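Local coordinates for protein nucleoside-diphosphate-sugar epimerase (PDB 2X4G) that probably acts as an NAD(P)-dependent nucleoside-diphosphate-sugar epimerase or dehydrogenase of the Rossmann-fold epimerase/dehydratase family, at residues G195-A200 / G204-Y209. Residues are numbered along the deposited sequence; the frame is centred on the assembly and turned at random.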
loop_
_atom_site.group_PDB
_atom_site.type_symbol
_atom_site.label_atom_id
_atom_site.label_comp_id
_atom_site.label_asym_id
_atom_site.label_seq_id
_atom_site.Cartn_x
_atom_site.Cartn_y
_atom_site.Cartn_z
ATOM N N GLY A 195 5.610 19.256 -6.169
ATOM C CA GLY A 195 5.209 20.255 -5.194
ATOM C C GLY A 195 4.121 19.865 -4.202
ATOM O O GLY A 195 3.547 20.756 -3.560
ATOM N N ARG A 196 3.817 18.570 -4.052
ATOM C CA ARG A 196 2.906 18.145 -2.973
ATOM C C ARG A 196 3.546 18.385 -1.599
ATOM O O ARG A 196 2.833 18.478 -0.605
ATOM C CB ARG A 196 2.424 16.680 -3.124
ATOM C CG ARG A 196 1.001 16.571 -3.759
ATOM C CD ARG A 196 0.464 15.118 -4.021
ATOM N NE ARG A 196 0.940 14.553 -5.295
ATOM C CZ ARG A 196 0.693 13.312 -5.744
ATOM N NH1 ARG A 196 -0.044 12.461 -5.035
ATOM N NH2 ARG A 196 1.194 12.913 -6.920
ATOM N N VAL A 197 4.884 18.496 -1.553
ATOM C CA VAL A 197 5.582 18.824 -0.311
ATOM C C VAL A 197 5.083 20.149 0.187
ATOM O O VAL A 197 4.815 20.310 1.367
ATOM C CB VAL A 197 7.109 19.031 -0.447
ATOM C CG1 VAL A 197 7.768 18.776 0.908
ATOM C CG2 VAL A 197 7.707 18.137 -1.470
ATOM N N ILE A 198 4.983 21.096 -0.741
ATOM C CA ILE A 198 4.634 22.462 -0.414
ATOM C C ILE A 198 3.210 22.516 0.051
ATOM O O ILE A 198 2.927 23.109 1.068
ATOM C CB ILE A 198 4.845 23.406 -1.607
ATOM C CG1 ILE A 198 6.344 23.625 -1.838
ATOM C CG2 ILE A 198 4.141 24.709 -1.362
ATOM C CD1 ILE A 198 6.678 24.065 -3.235
ATOM N N THR A 199 2.312 21.866 -0.673
ATOM C CA THR A 199 0.903 21.888 -0.280
ATOM C C THR A 199 0.623 21.022 0.957
ATOM O O THR A 199 -0.202 21.397 1.785
ATOM C CB THR A 199 -0.039 21.539 -1.446
ATOM O OG1 THR A 199 0.165 20.187 -1.866
ATOM C CG2 THR A 199 0.210 22.480 -2.620
ATOM N N ALA A 200 1.312 19.893 1.110
ATOM C CA ALA A 200 1.101 19.057 2.291
ATOM C C ALA A 200 1.432 19.871 3.536
ATOM O O ALA A 200 0.605 20.009 4.454
ATOM C CB ALA A 200 1.938 17.804 2.228
ATOM N N GLY A 204 -1.273 21.697 6.660
ATOM C CA GLY A 204 -1.137 20.960 7.921
ATOM C C GLY A 204 -1.003 19.437 7.851
ATOM O O GLY A 204 -0.987 18.768 8.877
ATOM N N GLU A 205 -0.885 18.878 6.654
ATOM C CA GLU A 205 -0.901 17.424 6.488
ATOM C C GLU A 205 0.458 16.801 6.776
ATOM O O GLU A 205 0.563 15.842 7.541
ATOM C CB GLU A 205 -1.352 17.052 5.073
ATOM C CG GLU A 205 -2.810 17.449 4.747
ATOM C CD GLU A 205 -3.440 16.566 3.648
ATOM O OE1 GLU A 205 -2.673 16.008 2.812
ATOM O OE2 GLU A 205 -4.693 16.418 3.633
ATOM N N MET A 206 1.506 17.323 6.154
ATOM C CA MET A 206 2.847 16.806 6.417
ATOM C C MET A 206 3.349 17.305 7.768
ATOM O O MET A 206 3.991 18.347 7.875
ATOM C CB MET A 206 3.828 17.194 5.329
ATOM C CG MET A 206 5.132 16.508 5.513
ATOM S SD MET A 206 6.322 17.077 4.332
ATOM C CE MET A 206 6.094 15.941 2.961
ATOM N N THR A 207 3.051 16.531 8.797
ATOM C CA THR A 207 3.411 16.901 10.138
ATOM C C THR A 207 4.818 16.417 10.489
ATOM O O THR A 207 5.412 16.907 11.441
ATOM C CB THR A 207 2.364 16.384 11.131
ATOM O OG1 THR A 207 2.662 16.901 12.423
ATOM C CG2 THR A 207 2.316 14.848 11.182
ATOM N N HIS A 208 5.354 15.469 9.721
ATOM C CA HIS A 208 6.707 14.938 9.957
ATOM C C HIS A 208 7.425 14.662 8.633
ATOM O O HIS A 208 6.785 14.547 7.586
ATOM C CB HIS A 208 6.653 13.620 10.758
ATOM C CG HIS A 208 6.074 13.749 12.133
ATOM N ND1 HIS A 208 6.830 14.096 13.231
ATOM C CD2 HIS A 208 4.816 13.548 12.594
ATOM C CE1 HIS A 208 6.059 14.125 14.305
ATOM N NE2 HIS A 208 4.831 13.797 13.945
ATOM N N TYR A 209 8.750 14.525 8.702
ATOM C CA TYR A 209 9.587 14.169 7.545
ATOM C C TYR A 209 10.590 13.105 7.971
ATOM O O TYR A 209 10.831 12.927 9.168
ATOM C CB TYR A 209 10.375 15.388 7.048
ATOM C CG TYR A 209 11.473 15.805 8.008
ATOM C CD1 TYR A 209 11.199 16.638 9.087
ATOM C CD2 TYR A 209 12.775 15.344 7.856
ATOM C CE1 TYR A 209 12.202 17.024 9.979
ATOM C CE2 TYR A 209 13.790 15.717 8.757
ATOM C CZ TYR A 209 13.491 16.558 9.818
ATOM O OH TYR A 209 14.464 16.935 10.732
#
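A200 and E205 meet at a Schellman motif that ends the short helix 196-202. G204 is the C-prime residue of this motif. Its positive phi of 67° turns the chain back beside the last helical turn and on toward the strand 208-210.

The polar part of the contact gathers on one carbonyl. A200 O accepts a hydrogen bond from E205 N at 2.9 Å, the 6-to-1 bond of the motif. The donor lies 28° off the carbonyl plane. A second, weak bond reaches the same oxygen from M206 N at 3.3 Å. The E205 amide, with weaker help from that of M206, satisfies a carbonyl near the end of the helix.

The apolar part belongs to M206, which lies back along the helix. Its CB rests 3.7 Å from A200 CB. Its CG stands anti to the backbone N (chi1 -172°), and the chain runs on extended until it bends at its last torsion. This carries the sulfur and methyl past A200 to V197, one turn earlier. Both V197 and M206 are buried. L281 of the second subunit also packs on M206, and A274 of that subunit on T207 and H208, so the turn is part of the interface between the two subunits.

Beyond the turn, T207 and Y209 make backbone bonds to Q265, which tie the chain to the neighbouring strand 265-267. Back at the helix, M206 CE ends 3.9 Å from V197 CG1.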